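Local coordinates for putative cell wall hydrolase phosphatase-associated protein (PDB 7CFL) that probably cleaves peptide bonds of the bacterial cell wall as a cysteine-type endopeptidase, being the NlpC/P60-family catalytic domain of the autolysin Acd24020, at residues Phe20-Thr23 against Leu24-Lys27; Ser42-Thr45 against Gln46-Lys50; Pro58-Ser61 against Arg62-Ser65. All coordinates share one frame; numbering follows the deposited sequence. Where two conformers were deposited one is given.

Contact 1. Residues Phe20-Thr23 against Leu24-Lys27; sequences FAKT and LLGK
Leu24 and Leu25 are bonded back onto the C-terminal end of helix 13-22 as the chain leaves it through two overlapping beta turns, type I from Lys22 to Leu25 and type II from Leu24 to Lys27. Leu24 N donates to Ala21 O at 3.1 Å, and Leu25 N to Lys22 O at 3.1 Å. Both bonds span three residues instead of the four of an alpha-helix, as the helix gives way to turns. Phe20 O has a different partner: Thr23 OG1 reaches it at 2.6 Å in the carbonyl plane, while Thr23 N adds a weak bond. The chi1 of 68° tucks the threonine hydroxyl in over its own backbone, close to the carbonyl of the preceding turn. In the second turn Leu24 O accepts Lys27 N at 3.1 Å, and Gly26, with its positive phi of 92°, fills the third position. The backbones of Gly26 and Lys27 go on to bond Val117. The two leucines part company: Leu25 packs alongside the Lys22 backbone, its CG 3.3 Å from Lys22 O, and reaches Ile107, whereas Leu24 is buried against Phe39 and Phe44. On that inner side, Leu24 CD1 meets the Phe20 ring obliquely at CE2, 3.9 Å away.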
ATOM      1  N   PHE A  20      11.600   4.405  -5.752  1.00 21.58           N
ATOM      2  CA  PHE A  20      12.104   4.395  -4.348  1.00 21.05           C
ATOM      3  C   PHE A  20      11.566   3.147  -3.633  1.00 22.19           C
ATOM      4  O   PHE A  20      12.315   2.453  -2.944  1.00 24.29           O
ATOM      5  CB  PHE A  20      11.649   5.634  -3.587  1.00 24.94           C
ATOM      6  CG  PHE A  20      12.161   5.622  -2.178  1.00 21.44           C
ATOM      7  CD1 PHE A  20      13.520   5.670  -1.932  1.00 24.54           C
ATOM      8  CD2 PHE A  20      11.292   5.392  -1.117  1.00 24.04           C
ATOM      9  CE1 PHE A  20      13.979   5.598  -0.621  1.00 21.48           C
ATOM     10  CE2 PHE A  20      11.757   5.309   0.186  1.00 24.82           C
ATOM     11  CZ  PHE A  20      13.101   5.422   0.427  1.00 23.16           C
ATOM     12  N   ALA A  21      10.262   2.877  -3.772  1.00 21.58           N
ATOM     13  CA  ALA A  21       9.590   1.722  -3.131  1.00 19.02           C
ATOM     14  C   ALA A  21      10.287   0.430  -3.545  1.00 22.48           C
ATOM     15  O   ALA A  21      10.490  -0.434  -2.671  1.00 26.46           O
ATOM     16  CB  ALA A  21       8.124   1.690  -3.500  1.00 20.17           C
ATOM     17  N   LYS A  22      10.697   0.312  -4.811  1.00 23.43           N
ATOM     18  CA  LYS A  22      11.335  -0.940  -5.307  1.00 24.82           C
ATOM     19  C   LYS A  22      12.709  -1.163  -4.641  1.00 25.01           C
ATOM     20  O   LYS A  22      13.084  -2.349  -4.503  1.00 25.92           O
ATOM     21  CB  LYS A  22      11.403  -0.953  -6.831  1.00 25.96           C
ATOM     22  CG  LYS A  22      10.045  -1.148  -7.487  1.00 25.63           C
ATOM     23  CD  LYS A  22      10.159  -1.596  -8.919  1.00 30.29           C
ATOM     24  CE  LYS A  22       8.816  -1.573  -9.606  1.00 32.92           C
ATOM     25  NZ  LYS A  22       8.931  -1.708 -11.071  1.00 48.34           N
ATOM     26  N   THR A  23      13.412  -0.102  -4.215  1.00 23.73           N
ATOM     27  CA  THR A  23      14.732  -0.227  -3.521  1.00 23.47           C
ATOM     28  C   THR A  23      14.533  -0.955  -2.188  1.00 22.84           C
ATOM     29  O   THR A  23      15.536  -1.488  -1.657  1.00 22.99           O
ATOM     30  CB  THR A  23      15.470   1.091  -3.233  1.00 23.98           C
ATOM     31  OG1 THR A  23      14.814   1.904  -2.258  1.00 24.53           O
ATOM     32  CG2 THR A  23      15.758   1.914  -4.466  1.00 25.87           C
ATOM     33  N   LEU A  24      13.317  -0.961  -1.641  1.00 25.98           N
ATOM     34  CA  LEU A  24      13.016  -1.567  -0.322  1.00 22.20           C
ATOM     35  C   LEU A  24      12.511  -3.007  -0.466  1.00 21.45           C
ATOM     36  O   LEU A  24      12.118  -3.585   0.579  1.00 25.05           O
ATOM     37  CB  LEU A  24      12.019  -0.683   0.424  1.00 22.20           C
ATOM     38  CG  LEU A  24      12.405   0.782   0.617  1.00 20.92           C
ATOM     39  CD1 LEU A  24      11.252   1.560   1.209  1.00 26.11           C
ATOM     40  CD2 LEU A  24      13.624   0.926   1.519  1.00 25.98           C
ATOM     41  N   LEU A  25      12.392  -3.547  -1.696  1.00 25.65           N
ATOM     42  CA  LEU A  25      11.993  -4.964  -1.928  1.00 25.63           C
ATOM     43  C   LEU A  25      12.848  -5.868  -1.042  1.00 28.59           C
ATOM     44  O   LEU A  25      14.072  -5.646  -0.984  1.00 30.60           O
ATOM     45  CB  LEU A  25      12.139  -5.367  -3.403  1.00 25.12           C
ATOM     46  CG  LEU A  25      10.979  -4.913  -4.299  1.00 25.84           C
ATOM     47  CD1 LEU A  25      11.366  -4.943  -5.763  1.00 31.13           C
ATOM     48  CD2 LEU A  25       9.748  -5.771  -4.066  1.00 27.68           C
ATOM     49  N   GLY A  26      12.193  -6.808  -0.355  1.00 27.73           N
ATOM     50  CA  GLY A  26      12.858  -7.841   0.450  1.00 28.70           C
ATOM     51  C   GLY A  26      13.036  -7.402   1.889  1.00 26.55           C
ATOM     52  O   GLY A  26      13.517  -8.253   2.687  1.00 32.98           O
ATOM     53  N   LYS A  27      12.722  -6.139   2.229  1.00 29.03           N
ATOM     54  CA  LYS A  27      12.944  -5.622   3.611  1.00 27.63           C
ATOM     55  C   LYS A  27      11.873  -6.236   4.501  1.00 28.08           C
ATOM     56  O   LYS A  27      10.738  -6.404   4.069  1.00 27.24           O
ATOM     57  CB  LYS A  27      12.964  -4.096   3.649  1.00 28.07           C
ATOM     58  CG  LYS A  27      14.152  -3.483   2.903  1.00 30.88           C
ATOM     59  CD  LYS A  27      14.616  -2.172   3.440  1.00 44.68           C
ATOM     60  CE  LYS A  27      15.895  -2.302   4.228  1.00 45.88           C
ATOM     61  NZ  LYS A  27      17.057  -2.488   3.334  1.00 42.91           N
TER

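Contact 2. Residues Ser42-Thr45 against Gln46-Lys50; sequences SGFT and QYVMK
Val48 sets its CG2 methyl over one face of the Phe44 ring, one turn of helix 41-53 apart, in a CH-pi contact. The methyl lies 3.9 Å from the ring centroid and 19° off the normal, displaced toward the rim, so that its nearest ring atom, Phe44 CE1, is 3.7 Å from Val48 CG2. With CG anti to the Phe44 nitrogen (chi1 177°), the ring projects out from the side of the helix, where the methyl of Val48 meets its face. Beneath the pair runs the regular alpha-helical bonding. Val48 N donates to Phe44 O at 2.9 Å and Met49 N to Thr45 O at 3.0 Å; Gln46 and Tyr47 bond Ser42 O and Gly43 O in the same i to i+4 pattern. Aliphatic carbons lie against these acceptors too, Tyr47 CB approaching Gly43 O to 3.2 Å. The polar ends look elsewhere. Thr45 OG1 and Ser42 O both turn to the side-chain amide of Gln64, and Gln46 NE2 to Ile57 O. Ser42 OG bonds a citrate, probably from the crystallisation liquor, and the Gly43 amide bonds Asp40 OD1. This helix start carries the Asp-Cys-Ser-Gly sequence in which NlpC/P60 enzymes place their nucleophilic cysteine, consistent with the citrate marking the active-site pocket. The helix is central to the domain: Val48 packs on Val17 and Ala21 of helix 13-22, Phe44 on Ala21 and Met49 on Val17; Phe44 also rests on Ile107 and Ala109 of strand 105-110, while Thr45 lies on Val97 and Ile99 of strand 96-102 and Val48 on Ile99.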
ATOM      1  N   SER A  42       1.180   0.000   6.371  1.00 19.67           N
ATOM      2  CA  SER A  42       0.929   1.459   6.404  1.00 20.54           C
ATOM      3  C   SER A  42       2.218   2.217   6.744  1.00 22.04           C
ATOM      4  O   SER A  42       2.396   3.333   6.292  1.00 22.64           O
ATOM      5  CB  SER A  42      -0.166   1.751   7.396  1.00 22.12           C
ATOM      6  OG  SER A  42       0.186   1.238   8.670  1.00 23.30           O
ATOM      7  N   GLY A  43       3.117   1.624   7.526  1.00 21.09           N
ATOM      8  CA  GLY A  43       4.411   2.275   7.789  1.00 23.21           C
ATOM      9  C   GLY A  43       5.245   2.368   6.524  1.00 17.04           C
ATOM     10  O   GLY A  43       5.963   3.377   6.347  1.00 19.58           O
ATOM     11  N   PHE A  44       5.118   1.365   5.654  1.00 20.64           N
ATOM     12  CA  PHE A  44       5.786   1.297   4.342  1.00 21.88           C
ATOM     13  C   PHE A  44       5.254   2.402   3.453  1.00 20.16           C
ATOM     14  O   PHE A  44       6.019   3.183   2.873  1.00 20.89           O
ATOM     15  CB  PHE A  44       5.528  -0.052   3.681  1.00 19.77           C
ATOM     16  CG  PHE A  44       6.122  -0.187   2.305  1.00 22.66           C
ATOM     17  CD1 PHE A  44       7.494  -0.228   2.108  1.00 22.31           C
ATOM     18  CD2 PHE A  44       5.287  -0.270   1.200  1.00 21.91           C
ATOM     19  CE1 PHE A  44       8.022  -0.355   0.830  1.00 21.25           C
ATOM     20  CE2 PHE A  44       5.820  -0.395  -0.072  1.00 25.09           C
ATOM     21  CZ  PHE A  44       7.182  -0.452  -0.257  1.00 23.27           C
ATOM     22  N   THR A  45       3.938   2.457   3.292  1.00 20.55           N
ATOM     23  CA  THR A  45       3.370   3.521   2.427  1.00 18.42           C
ATOM     24  C   THR A  45       3.703   4.910   2.984  1.00 18.21           C
ATOM     25  O   THR A  45       4.143   5.759   2.198  1.00 18.89           O
ATOM     26  CB  THR A  45       1.879   3.320   2.178  1.00 21.41           C
ATOM     27  OG1 THR A  45       1.149   3.310   3.403  1.00 18.73           O
ATOM     28  CG2 THR A  45       1.626   2.043   1.425  1.00 20.76           C
ATOM     29  N   GLN A  46       3.545   5.146   4.297  1.00 20.57           N
ATOM     30  CA  GLN A  46       3.939   6.448   4.885  1.00 18.86           C
ATOM     31  C   GLN A  46       5.398   6.764   4.528  1.00 19.08           C
ATOM     32  O   GLN A  46       5.683   7.910   4.158  1.00 18.74           O
ATOM     33  CB  GLN A  46       3.687   6.504   6.391  1.00 22.07           C
ATOM     34  CG  GLN A  46       3.662   7.924   6.927  1.00 22.59           C
ATOM     35  CD  GLN A  46       3.593   7.946   8.428  1.00 22.69           C
ATOM     36  OE1 GLN A  46       4.468   7.371   9.099  1.00 25.66           O
ATOM     37  NE2 GLN A  46       2.636   8.670   8.962  1.00 25.19           N
ATOM     38  N   TYR A  47       6.331   5.853   4.832  1.00 20.96           N
ATOM     39  CA  TYR A  47       7.777   6.097   4.653  1.00 24.38           C
ATOM     40  C   TYR A  47       8.110   6.387   3.180  1.00 18.07           C
ATOM     41  O   TYR A  47       8.844   7.370   2.848  1.00 19.17           O
ATOM     42  CB  TYR A  47       8.540   4.879   5.155  1.00 23.92           C
ATOM     43  CG  TYR A  47      10.037   5.005   5.016  1.00 20.05           C
ATOM     44  CD1 TYR A  47      10.803   5.704   5.947  1.00 28.63           C
ATOM     45  CD2 TYR A  47      10.700   4.379   3.975  1.00 21.88           C
ATOM     46  CE1 TYR A  47      12.181   5.790   5.815  1.00 31.20           C
ATOM     47  CE2 TYR A  47      12.067   4.451   3.827  1.00 24.48           C
ATOM     48  CZ  TYR A  47      12.816   5.145   4.762  1.00 32.35           C
ATOM     49  OH  TYR A  47      14.166   5.185   4.615  1.00 35.60           O
ATOM     50  N   VAL A  48       7.530   5.585   2.276  1.00 18.52           N
ATOM     51  CA  VAL A  48       7.805   5.739   0.823  1.00 22.10           C
ATOM     52  C   VAL A  48       7.320   7.137   0.406  1.00 21.37           C
ATOM     53  O   VAL A  48       8.074   7.830  -0.279  1.00 18.40           O
ATOM     54  CB  VAL A  48       7.130   4.623  -0.005  1.00 21.09           C
ATOM     55  CG1 VAL A  48       6.983   5.011  -1.482  1.00 19.94           C
ATOM     56  CG2 VAL A  48       7.847   3.293   0.154  1.00 22.92           C
ATOM     57  N   MET A  49       6.082   7.504   0.737  1.00 20.43           N
ATOM     58  CA  MET A  49       5.499   8.819   0.354  1.00 20.94           C
ATOM     59  C   MET A  49       6.338   9.983   0.890  1.00 23.34           C
ATOM     60  O   MET A  49       6.602  10.938   0.134  1.00 23.35           O
ATOM     61  CB  MET A  49       4.047   8.917   0.829  1.00 20.87           C
ATOM     62  CG  MET A  49       3.057   8.128  -0.071  1.00 23.02           C
ATOM     63  SD  MET A  49       3.179   8.530  -1.848  1.00 24.00           S
ATOM     64  CE  MET A  49       2.312   7.095  -2.483  1.00 26.90           C
ATOM     65  N   LYS A  50       6.779   9.899   2.151  1.00 22.36           N
ATOM     66  CA  LYS A  50       7.535  10.988   2.821  1.00 24.35           C
ATOM     67  C   LYS A  50       8.929  11.132   2.170  1.00 20.54           C
ATOM     68  O   LYS A  50       9.348  12.272   1.944  1.00 25.59           O
ATOM     69  CB  LYS A  50       7.639  10.704   4.329  1.00 27.85           C
ATOM     70  CG  LYS A  50       8.508  11.677   5.119  1.00 31.18           C
ATOM     71  CD  LYS A  50       8.626  11.317   6.590  1.00 42.17           C
ATOM     72  CE  LYS A  50       9.570  10.160   6.868  1.00 49.99           C
ATOM     73  NZ  LYS A  50       9.740   9.915   8.323  1.00 54.91           N
TER

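Contact 3. Residues Pro58-Ser61 against Arg62-Ser65; sequences PRVS and RDQS
Val60 is the N-cap of the short helix 61-64, and its carbonyl oxygen takes two amides of the first turn: Gln64 N at 2.9 Å from Val60 O, and Asp63 N in a weaker, more bent bond. On the amide side of the same residue, Val60 N donates to a water that in turn donates to Asp63 OD2 at 2.8 Å, a water-bridged version of the N3-to-N-cap half of a capping box; valine has no side-chain acceptor for the other half. The Val60 and Asp63 side chains run alongside each other, Val60 CG2 within 3.2 Å of Asp63 OD2. The same methyl sits over the centre of one face of the Arg62 guanidinium, 4.0 Å above its plane. On the inner side Gln64 extends past Pro58, and its NE2 donates to Pro58 O at 2.9 Å with an N-H...O angle of 148°; Pro58 CB packs on Asp63 CB at 3.6 Å. Arg59 turns away to salt bridges with Asp40 and Glu34. Ser61 N bonds the citrate that also reaches Ser42. Because NE2 faces two carbonyl oxygens, of Pro58 and Ser42, which can only accept, the orientation of the Gln64 amide is settled, tying helix 61-64 to helix 41-53, and the carboxylate of Asp63, in the first turn of the helix, is probably favoured as the anion.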
ATOM      1  N   PRO A  58      -1.422   9.720   6.570  1.00 22.05           N
ATOM      2  CA  PRO A  58      -1.659   9.148   7.897  1.00 24.50           C
ATOM      3  C   PRO A  58      -0.860   7.876   8.180  1.00 21.38           C
ATOM      4  O   PRO A  58      -0.408   7.204   7.277  1.00 21.47           O
ATOM      5  CB  PRO A  58      -3.158   8.801   7.903  1.00 26.28           C
ATOM      6  CG  PRO A  58      -3.759   9.801   6.926  1.00 25.25           C
ATOM      7  CD  PRO A  58      -2.696   9.973   5.862  1.00 19.85           C
ATOM      8  N   ARG A  59      -0.670   7.607   9.476  1.00 24.34           N
ATOM      9  CA  ARG A  59       0.121   6.443   9.939  1.00 24.91           C
ATOM     10  C   ARG A  59      -0.571   5.118   9.641  1.00 24.11           C
ATOM     11  O   ARG A  59       0.155   4.251   9.138  1.00 25.50           O
ATOM     12  CB  ARG A  59       0.434   6.552  11.427  1.00 24.10           C
ATOM     13  CG  ARG A  59       1.191   5.352  11.991  1.00 25.26           C
ATOM     14  CD  ARG A  59       2.503   5.110  11.271  1.00 27.13           C
ATOM     15  NE  ARG A  59       3.241   3.943  11.728  1.00 24.51           N
ATOM     16  CZ  ARG A  59       3.051   2.682  11.324  1.00 24.63           C
ATOM     17  NH1 ARG A  59       2.108   2.370  10.434  1.00 24.94           N
ATOM     18  NH2 ARG A  59       3.840   1.732  11.807  1.00 27.04           N
ATOM     19  N   VAL A  60      -1.874   4.950   9.933  1.00 22.74           N
ATOM     20  CA  VAL A  60      -2.498   3.590   9.879  1.00 22.85           C
ATOM     21  C   VAL A  60      -3.359   3.471   8.618  1.00 20.91           C
ATOM     22  O   VAL A  60      -3.856   4.505   8.114  1.00 22.62           O
ATOM     23  CB  VAL A  60      -3.276   3.203  11.153  1.00 24.75           C
ATOM     24  CG1 VAL A  60      -2.382   3.256  12.385  1.00 27.47           C
ATOM     25  CG2 VAL A  60      -4.512   4.047  11.350  1.00 29.21           C
ATOM     26  N   SER A  61      -3.561   2.236   8.183  1.00 20.59           N
ATOM     27  CA  SER A  61      -4.232   1.926   6.892  0.50 22.92           C
ATOM     28  C   SER A  61      -5.645   2.528   6.849  1.00 22.48           C
ATOM     29  O   SER A  61      -5.945   3.166   5.815  1.00 24.62           O
ATOM     30  CB  SER A  61      -4.220   0.444   6.595  0.50 19.62           C
ATOM     31  OG  SER A  61      -4.949  -0.303   7.553  0.50 23.70           O
ATOM     32  N   ARG A  62      -6.445   2.398   7.920  1.00 21.55           N
ATOM     33  CA  ARG A  62      -7.856   2.867   7.957  1.00 22.55           C
ATOM     34  C   ARG A  62      -7.928   4.388   7.794  1.00 22.58           C
ATOM     35  O   ARG A  62      -8.920   4.871   7.198  1.00 26.23           O
ATOM     36  CB  ARG A  62      -8.626   2.353   9.180  1.00 26.57           C
ATOM     37  CG  ARG A  62      -8.069   2.747  10.537  1.00 33.38           C
ATOM     38  CD  ARG A  62      -8.503   1.780  11.636  1.00 43.49           C
ATOM     39  NE  ARG A  62      -7.755   2.016  12.870  1.00 46.69           N
ATOM     40  CZ  ARG A  62      -6.676   1.341  13.296  1.00 47.86           C
ATOM     41  NH1 ARG A  62      -6.169   0.326  12.613  1.00 48.97           N
ATOM     42  NH2 ARG A  62      -6.099   1.697  14.431  1.00 57.95           N
ATOM     43  N   ASP A  63      -6.925   5.125   8.244  1.00 22.15           N
ATOM     44  CA  ASP A  63      -6.847   6.603   8.143  1.00 21.00           C
ATOM     45  C   ASP A  63      -6.295   6.977   6.757  1.00 20.00           C
ATOM     46  O   ASP A  63      -6.828   7.911   6.130  1.00 19.95           O
ATOM     47  CB  ASP A  63      -5.994   7.150   9.303  1.00 20.45           C
ATOM     48  CG  ASP A  63      -6.653   6.960  10.669  1.00 24.12           C
ATOM     49  OD1 ASP A  63      -7.859   6.794  10.697  1.00 30.75           O
ATOM     50  OD2 ASP A  63      -5.941   6.930  11.722  1.00 27.04           O
ATOM     51  N   GLN A  64      -5.305   6.252   6.236  1.00 21.08           N
ATOM     52  CA  GLN A  64      -4.788   6.492   4.865  1.00 19.05           C
ATOM     53  C   GLN A  64      -5.964   6.318   3.890  1.00 20.37           C
ATOM     54  O   GLN A  64      -6.053   7.123   2.969  1.00 20.22           O
ATOM     55  CB  GLN A  64      -3.633   5.570   4.510  1.00 17.72           C
ATOM     56  CG  GLN A  64      -2.393   5.766   5.380  1.00 17.25           C
ATOM     57  CD  GLN A  64      -1.283   4.922   4.812  1.00 19.30           C
ATOM     58  OE1 GLN A  64      -1.407   4.241   3.799  1.00 19.01           O
ATOM     59  NE2 GLN A  64      -0.178   4.867   5.531  1.00 18.37           N
ATOM     60  N   SER A  65      -6.863   5.378   4.171  1.00 18.93           N
ATOM     61  CA  SER A  65      -8.072   5.086   3.334  1.00 19.22           C
ATOM     62  C   SER A  65      -9.029   6.273   3.273  1.00 21.96           C
ATOM     63  O   SER A  65      -9.975   6.214   2.411  1.00 23.59           O
ATOM     64  CB  SER A  65      -8.781   3.828   3.834  1.00 25.65           C
ATOM     65  OG  SER A  65      -9.819   3.425   2.943  1.00 25.82           O
TER
HETATM   66  O   HOH W   1      -3.208   7.248  11.557  1.00 25.55           O

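In the fold
Contact 2 is the buried core of the three; contacts 1 and 3 are partly buried and lie on opposite sides of the chain's centre, their centres about 20 Å apart, each touching contact 2 but not the other. The two interfaces differ in kind. Contact 1 meets helix 41-53 through apolar packing, with Leu24 CD1 against Phe44 CE1 at 3.8 Å and Phe20 CZ against Tyr47 CE2 at 3.7 Å. Contact 3 meets its other flank with polar groups, Gln64 and Arg59 approaching Ser42, Gly43 and Thr45. Locally, contact 1 closes a helix, contact 2 continues one and contact 3 starts one, through bonds spanning three residues, bonds spanning four, and an N-cap carbonyl taking two amides, respectively.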